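Local atomic coordinates of transcriptional regulator, GntR family (Thermotoga maritima, PDB entry 3SXM), a protein that probably binds cis-regulatory DNA as a transcription factor and carries the metal-binding FCD domain that makes up this metal-free chain. Residues F55-S58 with D59-H63; R85-L88 with V89-N93; K127-E130 with A131-K135. The protein carries 3 engineered substitutions. One frame throughout, in Å; residues are numbered along the deposited sequence.

Contact 1: residues F55-S58 with D59-H63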
ATOM      1  N   PHE A  55      -9.067  13.126  20.840  1.00 24.19           N
ATOM      2  CA  PHE A  55      -8.189  12.869  19.714  1.00 22.21           C
ATOM      3  C   PHE A  55      -7.153  11.744  19.846  1.00 29.79           C
ATOM      4  O   PHE A  55      -7.194  10.830  19.099  1.00 24.90           O
ATOM      5  CB  PHE A  55      -7.483  14.132  19.220  1.00 25.41           C
ATOM      6  CG  PHE A  55      -6.527  13.897  18.055  1.00 26.71           C
ATOM      7  CD1 PHE A  55      -6.951  14.010  16.769  1.00 35.86           C
ATOM      8  CD2 PHE A  55      -5.226  13.524  18.271  1.00 34.66           C
ATOM      9  CE1 PHE A  55      -6.102  13.779  15.723  1.00 24.47           C
ATOM     10  CE2 PHE A  55      -4.372  13.302  17.227  1.00 32.39           C
ATOM     11  CZ  PHE A  55      -4.814  13.448  15.961  1.00 28.75           C
ATOM     12  N   ASP A  56      -6.212  11.911  20.771  0.52 33.15           N
ATOM     13  CA  ASP A  56      -5.085  10.998  20.910  0.52 49.37           C
ATOM     14  C   ASP A  56      -5.533   9.552  20.791  0.52 50.81           C
ATOM     15  O   ASP A  56      -5.078   8.818  19.914  0.52 40.32           O
ATOM     16  CB  ASP A  56      -4.388  11.216  22.254  0.52 62.74           C
ATOM     17  CG  ASP A  56      -4.024  12.669  22.492  0.52 20.41           C
ATOM     18  OD1 ASP A  56      -3.587  13.338  21.532  0.52 25.82           O
ATOM     19  OD2 ASP A  56      -4.173  13.141  23.639  0.52 37.61           O
ATOM     20  N   ASP A  57      -6.428   9.148  21.683  0.52 46.63           N
ATOM     21  CA  ASP A  57      -6.922   7.782  21.697  0.52 47.88           C
ATOM     22  C   ASP A  57      -7.630   7.439  20.392  0.52 49.83           C
ATOM     23  O   ASP A  57      -7.295   6.451  19.738  0.52 32.31           O
ATOM     24  CB  ASP A  57      -7.876   7.574  22.874  0.52 39.70           C
ATOM     25  CG  ASP A  57      -8.436   6.167  22.930  0.52 28.52           C
ATOM     26  OD1 ASP A  57      -8.119   5.437  23.892  0.52 47.22           O
ATOM     27  OD2 ASP A  57      -9.193   5.790  22.011  0.52 46.60           O
ATOM     28  N   SER A  58      -8.619   8.247  20.022  1.00 23.98           N
ATOM     29  CA  SER A  58      -9.473   7.918  18.854  1.00 17.60           C
ATOM     30  C   SER A  58      -8.711   7.847  17.547  1.00 21.10           C
ATOM     31  O   SER A  58      -8.994   6.989  16.724  1.00 19.02           O
ATOM     32  CB  SER A  58     -10.723   8.817  18.658  1.00 19.38           C
ATOM     33  OG  SER A  58     -10.393  10.177  18.390  1.00 21.72           O
ATOM     34  N   ASP A  59      -7.775   8.758  17.321  1.00 18.04           N
ATOM     35  CA  ASP A  59      -7.102   8.834  16.030  1.00 15.09           C
ATOM     36  C   ASP A  59      -6.290   7.553  15.832  1.00 18.21           C
ATOM     37  O   ASP A  59      -6.434   6.888  14.806  1.00 17.48           O
ATOM     38  CB  ASP A  59      -6.184  10.058  16.024  1.00 16.81           C
ATOM     39  CG  ASP A  59      -5.271  10.059  14.815  1.00 25.38           C
ATOM     40  OD1 ASP A  59      -5.779  10.225  13.715  1.00 23.69           O
ATOM     41  OD2 ASP A  59      -4.057   9.808  14.947  1.00 30.54           O
ATOM     42  N   GLU A  60      -5.476   7.179  16.810  1.00 19.02           N
ATOM     43  CA  GLU A  60      -4.607   5.996  16.659  1.00 14.70           C
ATOM     44  C   GLU A  60      -5.483   4.767  16.492  1.00 17.83           C
ATOM     45  O   GLU A  60      -5.273   3.941  15.582  1.00 15.92           O
ATOM     46  CB  GLU A  60      -3.674   5.849  17.837  1.00 16.38           C
ATOM     47  CG  GLU A  60      -2.917   4.548  17.842  1.00 18.39           C
ATOM     48  CD  GLU A  60      -1.888   4.410  18.931  1.00 27.61           C
ATOM     49  OE1 GLU A  60      -1.737   5.328  19.761  1.00 28.95           O
ATOM     50  OE2 GLU A  60      -1.201   3.371  18.950  1.00 24.78           O
ATOM     51  N   ARG A  61      -6.523   4.654  17.303  1.00 17.16           N
ATOM     52  CA  ARG A  61      -7.405   3.491  17.203  1.00 20.34           C
ATOM     53  C   ARG A  61      -8.086   3.396  15.864  1.00 17.98           C
ATOM     54  O   ARG A  61      -8.203   2.290  15.308  1.00 16.41           O
ATOM     55  CB  ARG A  61      -8.469   3.479  18.326  1.00 20.87           C
ATOM     56  CG  ARG A  61      -7.943   3.166  19.639  1.00 21.38           C
ATOM     57  CD  ARG A  61      -9.013   3.430  20.752  1.00 23.91           C
ATOM     58  NE  ARG A  61     -10.110   2.473  20.674  1.00 28.59           N
ATOM     59  CZ  ARG A  61     -11.195   2.557  21.433  1.00 37.48           C
ATOM     60  NH1 ARG A  61     -11.363   3.594  22.243  1.00 34.08           N
ATOM     61  NH2 ARG A  61     -12.131   1.635  21.347  1.00 30.98           N
ATOM     62  N   LEU A  62      -8.554   4.506  15.315  1.00 17.29           N
ATOM     63  CA  LEU A  62      -9.343   4.458  14.081  1.00 15.07           C
ATOM     64  C   LEU A  62      -8.446   4.003  12.938  1.00 17.75           C
ATOM     65  O   LEU A  62      -8.837   3.130  12.165  1.00 14.15           O
ATOM     66  CB  LEU A  62      -9.955   5.842  13.798  1.00 14.37           C
ATOM     67  CG  LEU A  62     -10.814   5.891  12.545  1.00 15.50           C
ATOM     68  CD1 LEU A  62     -11.984   4.929  12.601  1.00 14.85           C
ATOM     69  CD2 LEU A  62     -11.290   7.279  12.308  1.00 19.61           C
ATOM     70  N   HIS A  63      -7.282   4.623  12.802  1.00 14.33           N
ATOM     71  CA  HIS A  63      -6.416   4.324  11.653  1.00 11.29           C
ATOM     72  C   HIS A  63      -5.820   2.930  11.791  1.00 14.44           C
ATOM     73  O   HIS A  63      -5.747   2.201  10.770  1.00 12.88           O
ATOM     74  CB  HIS A  63      -5.381   5.416  11.462  1.00 12.70           C
ATOM     75  CG  HIS A  63      -6.003   6.715  11.075  1.00 14.71           C
ATOM     76  ND1 HIS A  63      -6.267   7.083   9.770  1.00 15.01           N
ATOM     77  CD2 HIS A  63      -6.493   7.721  11.850  1.00 16.70           C
ATOM     78  CE1 HIS A  63      -6.892   8.247   9.755  1.00 15.57           C
ATOM     79  NE2 HIS A  63      -7.022   8.645  11.010  1.00 14.20           N
TER
HETATM   80  O   HOH W   1      -2.571   7.718  20.557  0.84 26.33           O

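Contact 2: residues R85-L88 with V89-N93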
ATOM      1  N   ARG A  85       7.038   6.697  13.514  1.00 12.86           N
ATOM      2  CA  ARG A  85       7.216   7.760  12.518  1.00 12.42           C
ATOM      3  C   ARG A  85       5.897   8.490  12.222  1.00 14.19           C
ATOM      4  O   ARG A  85       5.823   9.733  12.180  1.00 13.65           O
ATOM      5  CB  ARG A  85       7.834   7.148  11.234  1.00 15.35           C
ATOM      6  CG  ARG A  85       7.889   8.107  10.085  1.00 16.95           C
ATOM      7  CD  ARG A  85       8.868   7.648   9.043  1.00 15.10           C
ATOM      8  NE  ARG A  85       8.775   8.482   7.867  1.00 14.18           N
ATOM      9  CZ  ARG A  85       9.637   8.464   6.859  1.00 16.03           C
ATOM     10  NH1 ARG A  85      10.679   7.595   6.866  1.00 15.38           N
ATOM     11  NH2 ARG A  85       9.482   9.309   5.833  1.00 16.31           N
ATOM     12  N   ILE A  86       4.816   7.741  12.039  1.00 11.62           N
ATOM     13  CA  ILE A  86       3.484   8.295  11.885  1.00 11.09           C
ATOM     14  C   ILE A  86       3.170   9.225  13.075  1.00 11.77           C
ATOM     15  O   ILE A  86       2.648  10.341  12.881  1.00 13.76           O
ATOM     16  CB  ILE A  86       2.408   7.187  11.762  1.00 11.76           C
ATOM     17  CG1 ILE A  86       2.581   6.440  10.437  1.00 12.41           C
ATOM     18  CG2 ILE A  86       1.023   7.768  11.947  1.00 12.12           C
ATOM     19  CD1 ILE A  86       1.642   5.281  10.233  1.00 11.79           C
ATOM     20  N   ASP A  87       3.489   8.762  14.288  1.00 13.81           N
ATOM     21  CA  ASP A  87       3.147   9.449  15.524  1.00 14.27           C
ATOM     22  C   ASP A  87       3.986  10.718  15.621  1.00 15.36           C
ATOM     23  O   ASP A  87       3.493  11.740  16.089  1.00 15.72           O
ATOM     24  CB  ASP A  87       3.399   8.531  16.716  1.00 15.84           C
ATOM     25  CG  ASP A  87       2.588   8.859  17.955  1.00 18.81           C
ATOM     26  OD1 ASP A  87       1.685   9.700  17.912  1.00 19.35           O
ATOM     27  OD2 ASP A  87       2.849   8.184  18.971  1.00 20.05           O
ATOM     28  N   LEU A  88       5.264  10.672  15.233  1.00 13.79           N
ATOM     29  CA  LEU A  88       6.117  11.877  15.224  1.00 13.26           C
ATOM     30  C   LEU A  88       5.445  12.915  14.345  1.00 14.87           C
ATOM     31  O   LEU A  88       5.273  14.103  14.747  1.00 15.89           O
ATOM     32  CB  LEU A  88       7.514  11.518  14.718  1.00 13.67           C
ATOM     33  CG  LEU A  88       8.562  12.583  14.569  1.00 14.82           C
ATOM     34  CD1 LEU A  88       9.884  11.996  14.309  1.00 18.18           C
ATOM     35  CD2 LEU A  88       8.324  13.679  13.561  1.00 23.64           C
ATOM     36  N   VAL A  89       5.074  12.510  13.119  1.00 13.24           N
ATOM     37  CA  VAL A  89       4.457  13.438  12.185  1.00 13.64           C
ATOM     38  C   VAL A  89       3.155  14.007  12.730  1.00 14.07           C
ATOM     39  O   VAL A  89       2.888  15.242  12.617  1.00 14.36           O
ATOM     40  CB  VAL A  89       4.316  12.827  10.740  1.00 13.12           C
ATOM     41  CG1 VAL A  89       3.486  13.723   9.884  1.00 15.39           C
ATOM     42  CG2 VAL A  89       5.680  12.607  10.202  1.00 14.28           C
ATOM     43  N   ARG A  90       2.356  13.210  13.413  1.00 14.26           N
ATOM     44  CA  ARG A  90       1.117  13.680  13.994  1.00 17.24           C
ATOM     45  C   ARG A  90       1.371  14.794  14.973  1.00 16.37           C
ATOM     46  O   ARG A  90       0.630  15.706  15.068  1.00 17.47           O
ATOM     47  CB  ARG A  90       0.371  12.603  14.830  1.00 22.79           C
ATOM     48  CG  ARG A  90      -0.112  11.391  14.251  1.00 33.96           C
ATOM     49  CD  ARG A  90      -1.212  10.728  15.194  1.00 27.98           C
ATOM     50  NE  ARG A  90      -0.749  10.269  16.514  1.00 29.16           N
ATOM     51  CZ  ARG A  90      -1.542   9.760  17.454  1.00 26.49           C
ATOM     52  NH1 ARG A  90      -2.823   9.680  17.246  1.00 24.04           N
ATOM     53  NH2 ARG A  90      -1.050   9.333  18.599  1.00 26.48           N
ATOM     54  N   HIS A  91       2.390  14.620  15.758  1.00 15.85           N
ATOM     55  CA  HIS A  91       2.684  15.576  16.827  1.00 14.98           C
ATOM     56  C   HIS A  91       3.336  16.893  16.352  1.00 15.40           C
ATOM     57  O   HIS A  91       3.545  17.838  17.147  1.00 16.96           O
ATOM     58  CB  HIS A  91       3.541  14.915  17.907  1.00 15.39           C
ATOM     59  CG  HIS A  91       2.777  14.032  18.832  1.00 15.37           C
ATOM     60  ND1 HIS A  91       2.462  12.711  18.569  1.00 20.01           N
ATOM     61  CD2 HIS A  91       2.240  14.312  20.048  1.00 20.88           C
ATOM     62  CE1 HIS A  91       1.749  12.227  19.574  1.00 23.61           C
ATOM     63  NE2 HIS A  91       1.630  13.164  20.487  1.00 26.88           N
ATOM     64  N   LEU A  92       3.589  17.015  15.059  1.00 15.18           N
ATOM     65  CA  LEU A  92       4.227  18.220  14.532  1.00 16.28           C
ATOM     66  C   LEU A  92       3.292  19.349  14.496  1.00 16.92           C
ATOM     67  O   LEU A  92       3.734  20.502  14.549  1.00 20.36           O
ATOM     68  CB  LEU A  92       4.760  18.011  13.108  1.00 16.29           C
ATOM     69  CG  LEU A  92       5.955  17.079  13.036  1.00 16.40           C
ATOM     70  CD1 LEU A  92       6.321  16.829  11.539  1.00 17.97           C
ATOM     71  CD2 LEU A  92       7.173  17.578  13.827  1.00 22.74           C
ATOM     72  N   ASN A  93       2.004  19.099  14.406  1.00 18.96           N
ATOM     73  CA  ASN A  93       1.030  20.162  14.276  1.00 19.72           C
ATOM     74  C   ASN A  93      -0.268  19.748  14.913  1.00 16.48           C
ATOM     75  O   ASN A  93      -0.773  18.751  14.608  1.00 22.92           O
ATOM     76  CB  ASN A  93       0.820  20.478  12.809  1.00 26.25           C
ATOM     77  CG  ASN A  93      -0.084  21.679  12.580  1.00 26.26           C
ATOM     78  OD1 ASN A  93      -1.063  21.598  11.887  1.00 33.29           O
ATOM     79  ND2 ASN A  93       0.276  22.777  13.130  1.00 21.99           N
TER

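Contact 3: residues K127-E130 with A131-K135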
ATOM      1  N   LYS A 127      -4.503  14.245   3.290  1.00 14.95           N
ATOM      2  CA  LYS A 127      -3.940  15.339   2.496  1.00 14.45           C
ATOM      3  C   LYS A 127      -4.067  16.664   3.240  1.00 21.12           C
ATOM      4  O   LYS A 127      -3.196  17.517   3.122  1.00 18.65           O
ATOM      5  CB  LYS A 127      -4.499  15.420   1.094  1.00 16.31           C
ATOM      6  CG  LYS A 127      -4.181  14.149   0.319  1.00 21.39           C
ATOM      7  CD  LYS A 127      -3.957  14.342  -1.142  1.00 49.49           C
ATOM      8  CE  LYS A 127      -3.901  12.994  -1.842  1.00 37.13           C
ATOM      9  NZ  LYS A 127      -3.325  12.999  -3.225  1.00 66.63           N
ATOM     10  N   ASN A 128      -5.134  16.813   4.010  1.00 15.74           N
ATOM     11  CA  ASN A 128      -5.355  18.061   4.777  1.00 15.65           C
ATOM     12  C   ASN A 128      -4.362  18.147   5.905  1.00 17.79           C
ATOM     13  O   ASN A 128      -3.778  19.235   6.119  1.00 20.76           O
ATOM     14  CB  ASN A 128      -6.781  18.097   5.357  1.00 21.19           C
ATOM     15  CG  ASN A 128      -7.859  18.450   4.322  1.00 26.90           C
ATOM     16  OD1 ASN A 128      -7.577  18.884   3.212  1.00 26.64           O
ATOM     17  ND2 ASN A 128      -9.111  18.300   4.725  1.00 26.64           N
ATOM     18  N   VAL A 129      -4.156  17.052   6.635  1.00 18.32           N
ATOM     19  CA  VAL A 129      -3.137  16.957   7.676  1.00 16.06           C
ATOM     20  C   VAL A 129      -1.766  17.309   7.089  1.00 18.11           C
ATOM     21  O   VAL A 129      -1.026  18.139   7.628  1.00 19.04           O
ATOM     22  CB  VAL A 129      -3.177  15.583   8.324  1.00 21.25           C
ATOM     23  CG1 VAL A 129      -1.935  15.276   9.085  1.00 23.66           C
ATOM     24  CG2 VAL A 129      -4.433  15.468   9.181  1.00 19.92           C
ATOM     25  N   GLU A 130      -1.440  16.705   5.967  1.00 17.32           N
ATOM     26  CA  GLU A 130      -0.180  16.932   5.288  1.00 18.57           C
ATOM     27  C   GLU A 130       0.002  18.416   4.993  1.00 16.75           C
ATOM     28  O   GLU A 130       1.053  18.987   5.326  1.00 17.48           O
ATOM     29  CB  GLU A 130      -0.125  16.119   3.994  1.00 18.21           C
ATOM     30  CG  GLU A 130       1.141  16.282   3.200  1.00 17.24           C
ATOM     31  CD  GLU A 130       1.110  15.438   1.960  1.00 25.06           C
ATOM     32  OE1 GLU A 130       0.046  15.355   1.304  1.00 27.34           O
ATOM     33  OE2 GLU A 130       2.119  14.788   1.686  1.00 25.87           O
ATOM     34  N   ALA A 131      -0.978  19.016   4.349  1.00 16.70           N
ATOM     35  CA  ALA A 131      -0.869  20.389   3.906  1.00 18.30           C
ATOM     36  C   ALA A 131      -0.672  21.307   5.100  1.00 19.91           C
ATOM     37  O   ALA A 131       0.132  22.260   5.035  1.00 20.44           O
ATOM     38  CB  ALA A 131      -2.097  20.781   3.075  1.00 21.51           C
ATOM     39  N   GLU A 132      -1.416  21.068   6.170  1.00 18.96           N
ATOM     40  CA  GLU A 132      -1.341  21.961   7.314  1.00 19.43           C
ATOM     41  C   GLU A 132      -0.032  21.776   8.050  1.00 18.36           C
ATOM     42  O   GLU A 132       0.540  22.736   8.581  1.00 19.85           O
ATOM     43  CB  GLU A 132      -2.518  21.686   8.261  1.00 22.96           C
ATOM     44  CG  GLU A 132      -3.823  22.101   7.794  1.00 28.64           C
ATOM     45  CD  GLU A 132      -4.418  23.143   8.732  1.00 68.93           C
ATOM     46  OE1 GLU A 132      -5.142  24.033   8.246  1.00 77.37           O
ATOM     47  OE2 GLU A 132      -4.141  23.080   9.953  1.00 81.63           O
ATOM     48  N   THR A 133       0.507  20.562   8.089  1.00 18.39           N
ATOM     49  CA  THR A 133       1.768  20.325   8.721  1.00 17.09           C
ATOM     50  C   THR A 133       2.881  21.029   7.944  1.00 23.80           C
ATOM     51  O   THR A 133       3.724  21.713   8.535  1.00 21.36           O
ATOM     52  CB  THR A 133       2.015  18.784   8.812  1.00 21.81           C
ATOM     53  OG1 THR A 133       0.966  18.211   9.596  1.00 24.67           O
ATOM     54  CG2 THR A 133       3.322  18.453   9.472  1.00 19.49           C
ATOM     55  N   ILE A 134       2.843  20.961   6.619  1.00 18.59           N
ATOM     56  CA  ILE A 134       3.840  21.639   5.807  1.00 20.06           C
ATOM     57  C   ILE A 134       3.716  23.170   5.961  1.00 21.99           C
ATOM     58  O   ILE A 134       4.740  23.884   6.002  1.00 23.39           O
ATOM     59  CB  ILE A 134       3.731  21.197   4.329  1.00 20.57           C
ATOM     60  CG1 ILE A 134       4.057  19.690   4.222  1.00 22.71           C
ATOM     61  CG2 ILE A 134       4.701  22.033   3.446  1.00 25.85           C
ATOM     62  CD1 ILE A 134       5.352  19.317   4.815  1.00 35.18           C
ATOM     63  N   LYS A 135       2.492  23.665   5.999  1.00 22.78           N
ATOM     64  CA  LYS A 135       2.238  25.125   6.079  1.00 24.62           C
ATOM     65  C   LYS A 135       2.798  25.675   7.368  1.00 24.77           C
ATOM     66  O   LYS A 135       3.144  26.872   7.451  1.00 27.73           O
ATOM     67  CB  LYS A 135       0.732  25.382   6.048  1.00 26.04           C
ATOM     68  CG  LYS A 135       0.309  26.851   6.175  1.00 38.74           C
ATOM     69  CD  LYS A 135      -1.219  26.995   6.081  1.00 40.47           C
ATOM     70  CE  LYS A 135      -1.618  28.487   6.099  1.00 52.94           C
ATOM     71  NZ  LYS A 135      -3.025  28.672   5.640  1.00 59.35           N
TER

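Contact 1: residues F55-S58 with D59-H63
Phe55 and Asp59 stand one turn apart on helix 51-68 and run side by side in the same direction, ring and carboxylate planes only 8° apart. Both have CG anti to the backbone N (chi1 179° and 170°), a shared choice that lays the acid over one face of the ring. Asp59 CB makes a CH-pi contact 3.8 Å from the Phe55 ring centroid, while Asp59 CG comes to 3.6 Å from Phe55 CZ. The backbone reinforces the pair, Asp59 N binding Phe55 O at 2.8 Å. Helix 96-111 packs on this tight side, Ser99 touching Phe55 and His103 touching Asp59.

The other flank is looser and reached by solvent. A single water donates to both Asp56 O and Glu60 OE1, its oxygen 2.7 Å from Glu60 OE1; Glu60 OE2 forms a salt bridge with Lys64. Asp57 is modelled in two conformers, and its salt bridge to Arg61, OD2 to NH1 at 3.1 Å, is doubtful in detail because the same oxygen crowds Arg61 CD. Glu35 and Glu38 also hold Arg61.

Asp59 and His63, with His103 and His125, bind zinc in another structure of this protein. Here Arg90 forms a salt bridge with Asp59 OD2 and His63 bonds to His103, so partners within the protein probably occupy these ligand side chains in the absence of metal.

Contact 2: residues R85-L88 with V89-N93
OD1 of Asp87 is gripped twice by Arg90, which comes side-on with NE at 2.9 Å and NH2 at 2.8 Å from that single oxygen. The oxygen lies at the edge of the guanidinium, close to its plane, and both nitrogens reach it from one face of the carboxylate, whose plane is turned 49° from that of the guanidinium. A bend at chi3 (-65°) folds the arginine back so that this edge faces the acid three residues earlier. Its remaining nitrogen, NH1, forms a salt bridge with Asp59 of helix 51-68, and one guanidinium therefore ties two carboxylates together. A leucine in place of this arginine would probably leave Asp87 and Asp59 without their shared positive partner and remove the salt bridge between helix 73-90 and helix 51-68.

The carbonyl of the same aspartate is shared as well. Asp87 O accepts from His91 N at 3.1 Å and from His91 ND1 at 2.9 Å, and the two donors come from opposite faces of the carbonyl plane. The ring offers its edge, with the acceptor practically in its plane, which would help to hold the rotation of the imidazole. His91 is a zinc ligand in another structure of this protein, so the bond to ND1 may help to position it.

Beyond this polar cluster the contact is apolar and slighter: Leu88 CD2 lies 4.1 Å from Leu92 CD2, and Val89 packs on Phe7 and Thr11 of helix 5-25. A type I turn from Arg90 to Asn93 then leads the chain away, as helix 73-90 gives way to a loop in this all-helical FCD domain.

Contact 3: residues K127-E130 with A131-K135
Val129 and Thr133 lie side by side on helix 115-135 and point the same way, illustrating a familiar motif of helices: a threonine hydroxyl bonded to the carbonyl one turn earlier. The oxygen concerned is Val129 O, which takes Thr133 OG1 at 2.8 Å and Thr133 N at 2.9 Å. The two donors arrive differently. The amide comes nearly straight on to the carbonyl, whereas the hydroxyl sits above the carbonyl plane, 41° out of it. With chi1 at -61°, OG1 stands beside the backbone N, which brings both donors of Thr133 to the same acceptor and fixes the rotation of the hydroxyl. The valine side chain adds only a loose neighbour, Val129 CG1 lying 4.2 Å from Thr133 OG1.

Around this pair the helix is held by its backbone ladder, as where Ala131 N meets Lys127 O at 2.9 Å and Ile134 N meets Glu130 O at 3.0 Å. Several side chains find partners in other parts of the chain: Asn128 bonds to Glu102, Ile134 packs on Ile8 of helix 5-25, and Glu130 makes a weak, long ion pair with Arg9. Glu132 bends at chi2 and has a similarly weak pairing with Arg95. Before that bend its aliphatic stem rests on the preceding turn, CG of Glu132 lying 3.3 Å from Asn128 O.

Overall arrangement
Each contact is local; contacts 1 and 3 lie within single helices, whereas contact 2 spans the end of one. Their chemistry follows their depth. Contact 1, centred about 7 Å from the centre of the chain, is the most interior; it pairs a phenyl ring with a carboxylate and holds ligands of the known zinc sites, as contact 2 does through His91. Contact 2, partly buried, relies on charge and shared acceptors, while contact 3, at the surface, rests mainly on backbone bonds and one hydroxyl. The Asp59–Arg90 salt bridge joins contacts 1 and 2. Contacts 2 and 3 merely pack, Leu92 and Asn93 against Thr133. Contacts 1 and 3 do not touch, although both adjoin His125.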